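EmGH1 (Erythrobacter marinus, PDB 5Z87) probably acts as a β-glucosidase of glycoside hydrolase family 3, cleaving glucose units from the ends of β-linked glucosides. Local coordinates at residues S714-A719 with L760-E765; Q686-V691 with P747-Y752; G764-M769 with T780-V785. All coordinates share one frame; numbering follows the deposited sequence.

Overall arrangement
All three interactions lie in the fibronectin type III-like part of the chain, about 28 to 33 Å from the chain centre to their own centres, and none includes a residue of the pocket that binds dithiothreitol. Interaction 1 holds a magnesium ion between two loops; Gly-764 and Glu-765 at its end begin the hairpin of interaction 3, and the centres of interactions 1 and 3 are about 10 Å apart. Interaction 2 places helix 747-750 at one end of the sandwich, where Leu-689 CD2 meets Ile-768 CD1 of interaction 3 at 3.8 Å. Interactions 1 and 2, about 12 Å apart between centres, meet where Ser-717 OG lies 2.5 Å from Tyr-752 OH.

Interaction 1. Residues S714-A719 with L760-E765; sequences SIASRA and LVEPGE. With MG (magnesium ion), chain E.
Ser-717 and Glu-762 make the tight end of this contact. The carboxylate of Glu-762 receives two bonds from one residue: Ser-717 OG gives a very short bond of 2.5 Å to Glu-762 OE1, and Ser-717 N reaches the syn lone pair of Glu-762 OE2 at 3.0 Å. Ser-717 OG sits between its own backbone N and carbonyl carbon (chi1 51°), a position that lets hydroxyl and amide of the same residue address the two oxygens. Ser-717 OG also bonds to the hydroxyl of Tyr-752, so the serine links the carboxylate to strand 752-753. At the other end Ser-714 OG donates to the anti lone pair of Glu-765 OE1 at 2.6 Å, and Ser-714 N makes a weak bond of 3.3 Å to Glu-765 O.

Between these ends the contact is looser, bridged at the surface by a hydrated magnesium ion with few direct contacts. Magnesium is bound by Ile-715 O at 2.1 Å, by Asp-713 OD1 and by four waters, and residues 760-765 touch it only through that water shell. Water 1 accepts from Ile-715 N and donates to Glu-765 O at 2.6 Å; water 3 donates to Glu-762 O at 2.7 Å, and water 4 to Pro-763 O. Water 2 can donate to Glu-762 OE2, the oxygen that also receives Ser-717 N. Three backbone carbonyls thus orient metal-bound waters, which the cation would probably polarise into stronger donors. The Ile-715 side chain packs instead on Ala-327 of the second subunit. Such a largely hydrated ion, with one carboxylate and one carbonyl as its protein ligands, forms a surface magnesium site that joins the loop after strand 703-713 to the turn leading into strand 764-771 and its first residues in the fibronectin type III-like domain.

Interaction 2. Residues Q686-V691 with P747-Y752; sequences QDRLRV and PEDFGY
Pro-747 and Glu-748, at the start of the short helix 747-750, meet Gln-686 and Arg-688 at one end of a β-sandwich, just before strand 689-697. The proline ring packs against polar backbone: Pro-747 CG lies 3.6 Å from Gln-686 O, and Pro-747 CD approaches Asp-687 O at 3.7 Å. A bend at chi2 (-52°) turns CD of Gln-686 back, and the side chain crosses the proline ring at about a right angle, with Gln-686 OE1 3.6 Å from Pro-747 CG. An alanine here, lacking CG and CD, would probably open a gap beside these two carbonyls and let the Gln-686 amide turn more freely.

On the exposed flank, Arg-688 NH1 forms a salt bridge with Glu-748 OE2 (3.1 Å, 165° at the hydrogen). The oxygen uses its syn lone pair and lies nearly in the guanidinium plane; a weaker bond runs from Arg-688 NH1 to Glu-748 OE1 at 3.3 Å. Arg-688 NE is taken by Glu-744, so two acidic residues probably limit rotation of the guanidinium.

Inward, Leu-689 CD2 reaches Phe-750 CZ at 4.2 Å, and both side chains also pack on Ile-782 of the facing sheet. A short helix closing the end of a hydrophobic core in this way belongs here to the two-sheet sandwich of the fibronectin type III-like domain.

Interaction 3. Residues G764-M769 with T780-V785; sequences GEIVIM and TRITLV
Glu-765 and Arg-781 meet diagonally across an antiparallel β-hairpin, strands 764-771 and 778-784, in one sheet of the fibronectin type III-like sandwich. Arg-781, opposite Val-767, runs extended from CG to NE, side by side with that valine and slanting across Glu-765. Its CB is 4.1 Å from Glu-765 OE2, and CG closes to 3.8 Å of the same oxygen. Arg-781 CD comes to 3.3 Å from Glu-765 OE2, and NE completes a salt bridge to it at 3.2 Å, a weak bond bent to 124° at the hydrogen. Glu-765 OE1 is held by Ser-714. Arg-781 CZ lies 4.0 Å from Val-767 CG2, which sits over one guanidinium face, offset toward the rim, 3.9 Å from Arg-781 NH2; Arg-781 NH1 has a salt bridge to Glu-779.

The face carrying Ile-766, Ile-768, Ile-782 and Leu-784 is largely apolar. Ile-766 CG1 touches Leu-784 CG at 3.8 Å, and Ile-768 CD1 meets Ile-782 CG1 at 4.0 Å; Phe-750 and Leu-689 complete this core from helix 747-750 and the facing sheet. Six backbone hydrogen bonds join the strands through three hydrogen-bonded pairs. Nearest the chain terminus, Leu-784 N approaches Gly-764 O from above the carbonyl plane, 37° out of it.

Interaction 1. Residues S714-A719 with L760-E765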
loop_
_atom_site.group_PDB
_atom_site.type_symbol
_atom_site.label_atom_id
_atom_site.label_comp_id
_atom_site.label_asym_id
_atom_site.label_seq_id
_atom_site.Cartn_x
_atom_site.Cartn_y
_atom_site.Cartn_z
ATOM N N SER A 714 23.799 -3.774 9.032
ATOM C CA SER A 714 24.311 -3.056 7.860
ATOM C C SER A 714 24.210 -3.892 6.591
ATOM O O SER A 714 23.797 -3.389 5.539
ATOM C CB SER A 714 25.762 -2.629 8.083
ATOM O OG SER A 714 25.865 -1.686 9.127
ATOM N N ILE A 715 24.587 -5.165 6.668
ATOM C CA ILE A 715 24.529 -6.088 5.538
ATOM C C ILE A 715 23.788 -7.330 5.998
ATOM O O ILE A 715 24.042 -7.841 7.092
ATOM C CB ILE A 715 25.936 -6.464 5.025
ATOM C CG1 ILE A 715 26.752 -5.215 4.673
ATOM C CG2 ILE A 715 25.831 -7.420 3.849
ATOM C CD1 ILE A 715 26.264 -4.486 3.417
ATOM N N ALA A 716 22.884 -7.830 5.166
ATOM C CA ALA A 716 22.094 -8.977 5.572
ATOM C C ALA A 716 21.670 -9.753 4.332
ATOM O O ALA A 716 21.589 -9.199 3.231
ATOM C CB ALA A 716 20.888 -8.530 6.400
ATOM N N SER A 717 21.399 -11.051 4.524
ATOM C CA SER A 717 21.059 -11.911 3.391
ATOM C C SER A 717 19.755 -11.475 2.729
ATOM O O SER A 717 19.556 -11.716 1.528
ATOM C CB SER A 717 20.985 -13.379 3.837
ATOM O OG SER A 717 20.154 -13.545 4.986
ATOM N N ARG A 718 18.865 -10.843 3.496
ATOM C CA ARG A 718 17.732 -10.077 2.993
ATOM C C ARG A 718 17.797 -8.654 3.535
ATOM O O ARG A 718 18.214 -8.432 4.678
ATOM C CB ARG A 718 16.414 -10.725 3.386
ATOM C CG ARG A 718 16.235 -12.041 2.690
ATOM C CD ARG A 718 14.820 -12.436 2.572
ATOM N NE ARG A 718 14.714 -13.720 1.903
ATOM C CZ ARG A 718 13.640 -14.141 1.250
ATOM N NH1 ARG A 718 12.553 -13.364 1.148
ATOM N NH2 ARG A 718 13.660 -15.348 0.698
ATOM N N ALA A 719 17.397 -7.691 2.708
ATOM C CA ALA A 719 17.480 -6.288 3.093
ATOM C C ALA A 719 16.651 -6.016 4.346
ATOM O O ALA A 719 15.490 -6.417 4.432
ATOM C CB ALA A 719 17.002 -5.414 1.946
ATOM N N LEU A 760 18.225 -16.304 11.738
ATOM C CA LEU A 760 19.526 -16.176 11.090
ATOM C C LEU A 760 20.336 -15.099 11.795
ATOM O O LEU A 760 19.869 -13.966 11.939
ATOM C CB LEU A 760 19.379 -15.805 9.615
ATOM C CG LEU A 760 18.497 -16.731 8.782
ATOM C CD1 LEU A 760 18.347 -16.210 7.332
ATOM C CD2 LEU A 760 19.067 -18.145 8.812
ATOM N N VAL A 761 21.542 -15.450 12.235
ATOM C CA VAL A 761 22.502 -14.480 12.746
ATOM C C VAL A 761 23.730 -14.556 11.851
ATOM O O VAL A 761 24.298 -15.637 11.655
ATOM C CB VAL A 761 22.863 -14.732 14.219
ATOM C CG1 VAL A 761 23.634 -13.550 14.779
ATOM C CG2 VAL A 761 21.610 -14.941 15.021
ATOM N N GLU A 762 24.129 -13.415 11.295
ATOM C CA GLU A 762 25.168 -13.432 10.291
ATOM C C GLU A 762 26.358 -12.580 10.715
ATOM O O GLU A 762 26.183 -11.528 11.341
ATOM C CB GLU A 762 24.599 -12.942 8.949
ATOM C CG GLU A 762 23.442 -13.836 8.464
ATOM C CD GLU A 762 22.561 -13.215 7.383
ATOM O OE1 GLU A 762 21.684 -13.944 6.885
ATOM O OE2 GLU A 762 22.727 -12.023 7.034
ATOM N N PRO A 763 27.576 -13.017 10.411
ATOM C CA PRO A 763 28.748 -12.191 10.716
ATOM C C PRO A 763 28.635 -10.844 10.030
ATOM O O PRO A 763 28.070 -10.730 8.938
ATOM C CB PRO A 763 29.920 -13.005 10.145
ATOM C CG PRO A 763 29.379 -14.379 9.946
ATOM C CD PRO A 763 27.932 -14.217 9.639
ATOM N N GLY A 764 29.179 -9.817 10.676
ATOM C CA GLY A 764 29.195 -8.485 10.108
ATOM C C GLY A 764 28.740 -7.426 11.094
ATOM O O GLY A 764 28.434 -7.692 12.256
ATOM N N GLU A 765 28.669 -6.198 10.586
ATOM C CA GLU A 765 28.522 -5.012 11.413
ATOM C C GLU A 765 27.081 -4.798 11.861
ATOM O O GLU A 765 26.134 -4.993 11.094
ATOM C CB GLU A 765 29.001 -3.789 10.640
ATOM C CG GLU A 765 28.813 -2.480 11.360
ATOM C CD GLU A 765 29.124 -1.293 10.468
ATOM O OE1 GLU A 765 28.272 -0.932 9.614
ATOM O OE2 GLU A 765 30.239 -0.740 10.617
HETATM MG MG MG E . 24.723 -8.234 9.002
HETATM O O HOH W 1 25.947 -6.515 8.986
HETATM O O HOH W 2 23.296 -9.835 9.060
HETATM O O HOH W 3 25.401 -9.026 10.931
HETATM O O HOH W 4 25.942 -9.456 7.860
#

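Interaction 2. Residues Q686-V691 with P747-Y752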
loop_
_atom_site.group_PDB
_atom_site.type_symbol
_atom_site.label_atom_id
_atom_site.label_comp_id
_atom_site.label_asym_id
_atom_site.label_seq_id
_atom_site.Cartn_x
_atom_site.Cartn_y
_atom_site.Cartn_z
ATOM N N GLN A 686 26.417 -15.976 18.930
ATOM C CA GLN A 686 25.434 -16.333 19.948
ATOM C C GLN A 686 25.566 -15.533 21.238
ATOM O O GLN A 686 24.814 -15.787 22.181
ATOM C CB GLN A 686 25.523 -17.829 20.250
ATOM C CG GLN A 686 25.057 -18.686 19.073
ATOM C CD GLN A 686 23.673 -18.271 18.558
ATOM O OE1 GLN A 686 22.722 -18.116 19.337
ATOM N NE2 GLN A 686 23.561 -18.081 17.238
ATOM N N ASP A 687 26.472 -14.563 21.296
ATOM C CA ASP A 687 26.697 -13.810 22.523
ATOM C C ASP A 687 25.626 -12.756 22.748
ATOM O O ASP A 687 25.008 -12.249 21.806
ATOM C CB ASP A 687 28.055 -13.115 22.491
ATOM C CG ASP A 687 29.196 -14.090 22.509
ATOM O OD1 ASP A 687 28.932 -15.281 22.772
ATOM O OD2 ASP A 687 30.347 -13.669 22.266
ATOM N N ARG A 688 25.422 -12.419 24.019
ATOM C CA ARG A 688 24.676 -11.236 24.415
ATOM C C ARG A 688 25.645 -10.081 24.663
ATOM O O ARG A 688 26.821 -10.290 24.966
ATOM C CB ARG A 688 23.841 -11.512 25.666
ATOM C CG ARG A 688 22.893 -12.689 25.496
ATOM C CD ARG A 688 21.853 -12.742 26.592
ATOM N NE ARG A 688 20.944 -11.600 26.559
ATOM C CZ ARG A 688 19.905 -11.478 25.735
ATOM N NH1 ARG A 688 19.634 -12.424 24.844
ATOM N NH2 ARG A 688 19.138 -10.399 25.799
ATOM N N LEU A 689 25.139 -8.856 24.534
ATOM C CA LEU A 689 25.966 -7.657 24.603
ATOM C C LEU A 689 25.297 -6.615 25.487
ATOM O O LEU A 689 24.119 -6.294 25.300
ATOM C CB LEU A 689 26.202 -7.072 23.208
ATOM C CG LEU A 689 27.009 -5.772 23.158
ATOM C CD1 LEU A 689 28.474 -6.055 23.457
ATOM C CD2 LEU A 689 26.858 -5.097 21.805
ATOM N N ARG A 690 26.048 -6.077 26.434
ATOM C CA ARG A 690 25.546 -4.989 27.253
ATOM C C ARG A 690 25.856 -3.649 26.589
ATOM O O ARG A 690 26.944 -3.450 26.042
ATOM C CB ARG A 690 26.155 -5.058 28.652
ATOM C CG ARG A 690 25.860 -6.378 29.345
ATOM C CD ARG A 690 25.927 -6.237 30.849
ATOM N NE ARG A 690 27.308 -6.151 31.296
ATOM C CZ ARG A 690 27.687 -6.176 32.570
ATOM N NH1 ARG A 690 26.778 -6.274 33.536
ATOM N NH2 ARG A 690 28.978 -6.092 32.876
ATOM N N VAL A 691 24.881 -2.745 26.619
ATOM C CA VAL A 691 25.026 -1.403 26.073
ATOM C C VAL A 691 24.451 -0.412 27.080
ATOM O O VAL A 691 23.360 -0.632 27.612
ATOM C CB VAL A 691 24.322 -1.269 24.708
ATOM C CG1 VAL A 691 24.399 0.169 24.217
ATOM C CG2 VAL A 691 24.956 -2.209 23.686
ATOM N N PRO A 747 21.201 -12.572 20.212
ATOM C CA PRO A 747 20.926 -13.122 18.868
ATOM C C PRO A 747 19.542 -12.813 18.330
ATOM O O PRO A 747 19.387 -12.554 17.132
ATOM C CB PRO A 747 21.097 -14.635 19.077
ATOM C CG PRO A 747 22.023 -14.751 20.243
ATOM C CD PRO A 747 21.669 -13.606 21.153
ATOM N N GLU A 748 18.521 -12.880 19.182
ATOM C CA GLU A 748 17.165 -12.578 18.754
ATOM C C GLU A 748 17.016 -11.119 18.373
ATOM O O GLU A 748 16.060 -10.769 17.677
ATOM C CB GLU A 748 16.164 -12.934 19.862
ATOM C CG GLU A 748 16.148 -11.939 21.027
ATOM C CD GLU A 748 17.202 -12.218 22.129
ATOM O OE1 GLU A 748 18.211 -12.916 21.855
ATOM O OE2 GLU A 748 17.007 -11.719 23.272
ATOM N N ASP A 749 17.945 -10.267 18.801
ATOM C CA ASP A 749 17.905 -8.852 18.468
ATOM C C ASP A 749 18.700 -8.539 17.212
ATOM O O ASP A 749 18.246 -7.754 16.375
ATOM C CB ASP A 749 18.437 -8.026 19.640
ATOM C CG ASP A 749 17.606 -8.210 20.887
ATOM O OD1 ASP A 749 16.382 -7.965 20.818
ATOM O OD2 ASP A 749 18.164 -8.626 21.923
ATOM N N PHE A 750 19.872 -9.162 17.071
ATOM C CA PHE A 750 20.796 -8.866 15.987
ATOM C C PHE A 750 20.463 -9.598 14.694
ATOM O O PHE A 750 20.891 -9.161 13.623
ATOM C CB PHE A 750 22.210 -9.243 16.407
ATOM C CG PHE A 750 22.736 -8.449 17.555
ATOM C CD1 PHE A 750 22.520 -7.086 17.626
ATOM C CD2 PHE A 750 23.465 -9.068 18.563
ATOM C CE1 PHE A 750 23.030 -6.342 18.676
ATOM C CE2 PHE A 750 23.977 -8.338 19.621
ATOM C CZ PHE A 750 23.766 -6.971 19.677
ATOM N N GLY A 751 19.745 -10.717 14.768
ATOM C CA GLY A 751 19.415 -11.498 13.604
ATOM C C GLY A 751 17.997 -11.234 13.144
ATOM O O GLY A 751 17.315 -10.325 13.615
ATOM N N TYR A 752 17.550 -12.051 12.195
ATOM C CA TYR A 752 16.188 -11.950 11.696
ATOM C C TYR A 752 15.743 -13.343 11.295
ATOM O O TYR A 752 16.569 -14.230 11.076
ATOM C CB TYR A 752 16.088 -10.964 10.522
ATOM C CG TYR A 752 16.571 -11.524 9.205
ATOM C CD1 TYR A 752 17.925 -11.598 8.905
ATOM C CD2 TYR A 752 15.667 -11.975 8.261
ATOM C CE1 TYR A 752 18.360 -12.127 7.688
ATOM C CE2 TYR A 752 16.087 -12.490 7.049
ATOM C CZ TYR A 752 17.423 -12.563 6.764
ATOM O OH TYR A 752 17.804 -13.091 5.546
#

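Interaction 3. Residues G764-M769 with T780-V785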
loop_
_atom_site.group_PDB
_atom_site.type_symbol
_atom_site.label_atom_id
_atom_site.label_comp_id
_atom_site.label_asym_id
_atom_site.label_seq_id
_atom_site.Cartn_x
_atom_site.Cartn_y
_atom_site.Cartn_z
ATOM N N GLY A 764 29.179 -9.817 10.676
ATOM C CA GLY A 764 29.195 -8.485 10.108
ATOM C C GLY A 764 28.740 -7.426 11.094
ATOM O O GLY A 764 28.434 -7.692 12.256
ATOM N N GLU A 765 28.669 -6.198 10.586
ATOM C CA GLU A 765 28.522 -5.012 11.413
ATOM C C GLU A 765 27.081 -4.798 11.861
ATOM O O GLU A 765 26.134 -4.993 11.094
ATOM C CB GLU A 765 29.001 -3.789 10.640
ATOM C CG GLU A 765 28.813 -2.480 11.360
ATOM C CD GLU A 765 29.124 -1.293 10.468
ATOM O OE1 GLU A 765 28.272 -0.932 9.614
ATOM O OE2 GLU A 765 30.239 -0.740 10.617
ATOM N N ILE A 766 26.922 -4.379 13.110
ATOM C CA ILE A 766 25.655 -3.882 13.625
ATOM C C ILE A 766 25.888 -2.466 14.118
ATOM O O ILE A 766 26.853 -2.215 14.849
ATOM C CB ILE A 766 25.106 -4.757 14.765
ATOM C CG1 ILE A 766 25.061 -6.241 14.355
ATOM C CG2 ILE A 766 23.746 -4.214 15.205
ATOM C CD1 ILE A 766 23.946 -6.584 13.343
ATOM N N VAL A 767 25.022 -1.544 13.698
ATOM C CA VAL A 767 25.012 -0.182 14.215
ATOM C C VAL A 767 24.019 -0.150 15.364
ATOM O O VAL A 767 22.880 -0.602 15.216
ATOM C CB VAL A 767 24.627 0.832 13.120
ATOM C CG1 VAL A 767 24.768 2.273 13.640
ATOM C CG2 VAL A 767 25.482 0.639 11.883
ATOM N N ILE A 768 24.455 0.345 16.518
ATOM C CA ILE A 768 23.607 0.465 17.699
ATOM C C ILE A 768 23.355 1.945 17.931
ATOM O O ILE A 768 24.300 2.737 17.963
ATOM C CB ILE A 768 24.252 -0.196 18.933
ATOM C CG1 ILE A 768 24.337 -1.710 18.748
ATOM C CG2 ILE A 768 23.463 0.129 20.182
ATOM C CD1 ILE A 768 25.203 -2.384 19.773
ATOM N N MET A 769 22.085 2.320 18.062
ATOM C CA MET A 769 21.687 3.717 18.143
ATOM C C MET A 769 20.853 3.956 19.394
ATOM O O MET A 769 20.109 3.080 19.838
ATOM C CB MET A 769 20.894 4.137 16.905
ATOM C CG MET A 769 21.688 4.041 15.601
ATOM S SD MET A 769 20.597 3.884 14.172
ATOM C CE MET A 769 20.326 2.125 14.184
ATOM N N THR A 780 27.036 3.711 17.815
ATOM C CA THR A 780 28.304 3.019 17.944
ATOM C C THR A 780 28.185 1.748 17.122
ATOM O O THR A 780 27.082 1.315 16.784
ATOM C CB THR A 780 28.630 2.710 19.408
ATOM O OG1 THR A 780 29.953 2.175 19.496
ATOM C CG2 THR A 780 27.616 1.696 19.988
ATOM N N ARG A 781 29.322 1.150 16.785
ATOM C CA ARG A 781 29.341 0.025 15.862
ATOM C C ARG A 781 30.017 -1.179 16.494
ATOM O O ARG A 781 31.122 -1.067 17.028
ATOM C CB ARG A 781 30.056 0.402 14.574
ATOM C CG ARG A 781 29.236 1.306 13.712
ATOM C CD ARG A 781 30.054 1.858 12.574
ATOM N NE ARG A 781 29.191 2.202 11.458
ATOM C CZ ARG A 781 28.428 3.284 11.431
ATOM N NH1 ARG A 781 28.439 4.124 12.459
ATOM N NH2 ARG A 781 27.658 3.524 10.384
ATOM N N ILE A 782 29.369 -2.333 16.397
ATOM C CA ILE A 782 29.964 -3.587 16.825
ATOM C C ILE A 782 30.011 -4.540 15.636
ATOM O O ILE A 782 29.342 -4.345 14.614
ATOM C CB ILE A 782 29.195 -4.217 18.001
ATOM C CG1 ILE A 782 27.773 -4.562 17.552
ATOM C CG2 ILE A 782 29.196 -3.263 19.197
ATOM C CD1 ILE A 782 27.357 -5.978 17.891
ATOM N N THR A 783 30.824 -5.584 15.784
ATOM C CA THR A 783 30.971 -6.627 14.777
ATOM C C THR A 783 30.563 -7.963 15.379
ATOM O O THR A 783 30.984 -8.302 16.489
ATOM C CB THR A 783 32.410 -6.690 14.264
ATOM O OG1 THR A 783 32.734 -5.448 13.635
ATOM C CG2 THR A 783 32.587 -7.816 13.256
ATOM N N LEU A 784 29.726 -8.699 14.662
ATOM C CA LEU A 784 29.437 -10.085 15.000
ATOM C C LEU A 784 30.429 -10.974 14.264
ATOM O O LEU A 784 30.669 -10.787 13.063
ATOM C CB LEU A 784 28.004 -10.467 14.621
ATOM C CG LEU A 784 26.861 -9.563 15.087
ATOM C CD1 LEU A 784 25.512 -10.099 14.614
ATOM C CD2 LEU A 784 26.877 -9.390 16.592
ATOM N N VAL A 785 31.017 -11.925 14.991
ATOM C CA VAL A 785 32.003 -12.845 14.424
ATOM C C VAL A 785 31.537 -14.291 14.555
ATOM O O VAL A 785 31.608 -15.065 13.594
ATOM C CB VAL A 785 33.371 -12.669 15.085
ATOM C CG1 VAL A 785 34.344 -13.695 14.545
ATOM C CG2 VAL A 785 33.899 -11.264 14.826
ATOM O OXT VAL A 785 31.074 -14.720 15.618
#